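HTH-type transcriptional regulator YgaV (Escherichia coli K12, PDB 3CUO) regulates large-scale gene expression in response to sulfide, acting as both repressor and activator and, without sulfide, repressing many anaerobic respiratory genes. Local coordinates at residues 27-32 against 57-62. Sequence-based numbering, arbitrary orientation.
Sequences LLILCM and QHLARM
I29 and L30 of helix 24-33 meet H58, L59 and M62 of helix 52-64, the second helix of the predicted helix-turn-helix of this ArsR-type winged-helix domain. The two segments cross at -74° with axes 11.4 Å apart, a spacing that suits long aliphatic side chains able to reach across. Branched I29 works with both arms: its CD1 lies 3.9 Å from M62 CE and also touches H58 CB, while CG2 sits 4.0 Å from L59 CD2. Flexible M62 suits a place between I29 and L30 because its chain, extended at chi2, bends about its CG-SD bond (chi3 -78°), which turns the CE methyl onto I29 while the sulfur faces L30, with SD 4.0 Å from L30 CD2. An alanine in place of I29 would probably open a gap between the helices and leave the M62 methyl and the L59 CD2 branch without their shared partner. Leucine suits positions 30 and 59 because its forked end reaches across the interface and still packs on I68 of strand 68-72, which also touches M62. H58 is buried too, and combines an apolar CB with a polar ring: ND1 is hydrogen-bonded to R26 NE, and R61 NH1 stands 3.6 Å off the plane of the H58 ring, over its outer part rather than its centre.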
loop_
_atom_site.group_PDB
_atom_site.type_symbol
_atom_site.label_atom_id
_atom_site.label_comp_id
_atom_site.label_asym_id
_atom_site.label_seq_id
_atom_site.Cartn_x
_atom_site.Cartn_y
_atom_site.Cartn_z
ATOM N N LEU A 27 -4.567 8.882 -2.990
ATOM C CA LEU A 27 -5.512 7.870 -3.441
ATOM C C LEU A 27 -6.656 8.453 -4.211
ATOM O O LEU A 27 -7.072 7.869 -5.201
ATOM C CB LEU A 27 -6.112 7.016 -2.275
ATOM C CG LEU A 27 -5.160 6.036 -1.630
ATOM C CD1 LEU A 27 -5.928 5.337 -0.494
ATOM C CD2 LEU A 27 -4.497 4.982 -2.610
ATOM N N LEU A 28 -7.201 9.566 -3.760
ATOM C CA LEU A 28 -8.292 10.241 -4.527
ATOM C C LEU A 28 -7.815 10.652 -5.886
ATOM O O LEU A 28 -8.499 10.469 -6.899
ATOM C CB LEU A 28 -8.779 11.481 -3.765
ATOM C CG LEU A 28 -9.292 11.293 -2.356
ATOM C CD1 LEU A 28 -9.855 12.568 -1.763
ATOM C CD2 LEU A 28 -10.355 10.190 -2.418
ATOM N N ILE A 29 -6.594 11.153 -5.940
ATOM C CA ILE A 29 -5.955 11.546 -7.245
ATOM C C ILE A 29 -5.896 10.369 -8.194
ATOM O O ILE A 29 -6.318 10.462 -9.397
ATOM C CB ILE A 29 -4.556 12.122 -7.041
ATOM C CG1 ILE A 29 -4.582 13.544 -6.513
ATOM C CG2 ILE A 29 -3.670 12.122 -8.379
ATOM C CD1 ILE A 29 -3.145 14.013 -6.014
ATOM N N LEU A 30 -5.318 9.286 -7.708
ATOM C CA LEU A 30 -5.188 8.031 -8.483
ATOM C C LEU A 30 -6.535 7.462 -8.858
ATOM O O LEU A 30 -6.690 7.056 -9.982
ATOM C CB LEU A 30 -4.308 7.010 -7.767
ATOM C CG LEU A 30 -2.892 7.434 -7.446
ATOM C CD1 LEU A 30 -2.223 6.412 -6.519
ATOM C CD2 LEU A 30 -2.048 7.632 -8.700
ATOM N N CYS A 31 -7.545 7.552 -7.979
ATOM C CA CYS A 31 -8.917 7.171 -8.363
ATOM C C CYS A 31 -9.462 8.042 -9.475
ATOM O O CYS A 31 -10.053 7.515 -10.434
ATOM C CB CYS A 31 -9.909 7.300 -7.219
ATOM S SG CYS A 31 -9.772 6.069 -5.968
ATOM N N MET A 32 -9.347 9.374 -9.321
ATOM C CA MET A 32 -9.769 10.283 -10.386
ATOM C C MET A 32 -9.047 10.014 -11.684
ATOM O O MET A 32 -9.609 10.158 -12.790
ATOM C CB MET A 32 -9.543 11.756 -9.978
ATOM C CG MET A 32 -10.300 12.803 -10.863
ATOM S SD MET A 32 -12.143 12.752 -10.656
ATOM C CE MET A 32 -12.413 12.688 -8.944
ATOM N N GLN A 57 2.699 19.317 -6.077
ATOM C CA GLN A 57 3.814 18.627 -5.397
ATOM C C GLN A 57 3.553 17.166 -5.256
ATOM O O GLN A 57 4.446 16.417 -5.476
ATOM C CB GLN A 57 4.129 19.171 -3.972
ATOM C CG GLN A 57 5.244 20.194 -3.956
ATOM C CD GLN A 57 5.153 21.121 -2.777
ATOM O OE1 GLN A 57 5.562 22.312 -2.838
ATOM N NE2 GLN A 57 4.570 20.618 -1.702
ATOM N N HIS A 58 2.355 16.768 -4.837
ATOM C CA HIS A 58 1.986 15.347 -4.790
ATOM C C HIS A 58 2.173 14.747 -6.210
ATOM O O HIS A 58 2.803 13.729 -6.382
ATOM C CB HIS A 58 0.534 15.113 -4.314
ATOM C CG HIS A 58 0.309 15.297 -2.821
ATOM N ND1 HIS A 58 0.681 14.362 -1.875
ATOM C CD2 HIS A 58 -0.332 16.267 -2.138
ATOM C CE1 HIS A 58 0.310 14.761 -0.670
ATOM N NE2 HIS A 58 -0.306 15.920 -0.802
ATOM N N LEU A 59 1.631 15.387 -7.219
ATOM C CA LEU A 59 1.795 14.887 -8.604
ATOM C C LEU A 59 3.246 14.670 -9.056
ATOM O O LEU A 59 3.540 13.646 -9.673
ATOM C CB LEU A 59 1.126 15.843 -9.582
ATOM C CG LEU A 59 -0.387 15.767 -9.431
ATOM C CD1 LEU A 59 -1.038 17.042 -9.962
ATOM C CD2 LEU A 59 -0.956 14.478 -10.058
ATOM N N ALA A 60 4.113 15.650 -8.784
ATOM C CA ALA A 60 5.546 15.595 -9.136
ATOM C C ALA A 60 6.224 14.474 -8.435
ATOM O O ALA A 60 6.966 13.682 -9.041
ATOM C CB ALA A 60 6.272 16.965 -8.834
ATOM N N ARG A 61 5.888 14.304 -7.151
ATOM C CA ARG A 61 6.444 13.201 -6.412
ATOM C C ARG A 61 5.931 11.844 -6.912
ATOM O O ARG A 61 6.713 10.933 -7.031
ATOM C CB ARG A 61 6.193 13.354 -4.880
ATOM C CG ARG A 61 6.562 14.766 -4.306
ATOM C CD ARG A 61 6.462 14.746 -2.780
ATOM N NE ARG A 61 6.251 16.040 -2.082
ATOM C CZ ARG A 61 5.167 16.362 -1.337
ATOM N NH1 ARG A 61 4.110 15.554 -1.200
ATOM N NH2 ARG A 61 5.116 17.562 -0.752
ATOM N N MET A 62 4.644 11.698 -7.202
ATOM C CA MET A 62 4.155 10.430 -7.726
ATOM C C MET A 62 4.739 10.097 -9.112
ATOM O O MET A 62 4.963 8.946 -9.429
ATOM C CB MET A 62 2.629 10.439 -7.769
ATOM C CG MET A 62 1.994 10.266 -6.388
ATOM S SD MET A 62 0.206 9.955 -6.366
ATOM C CE MET A 62 -0.123 11.686 -6.652
#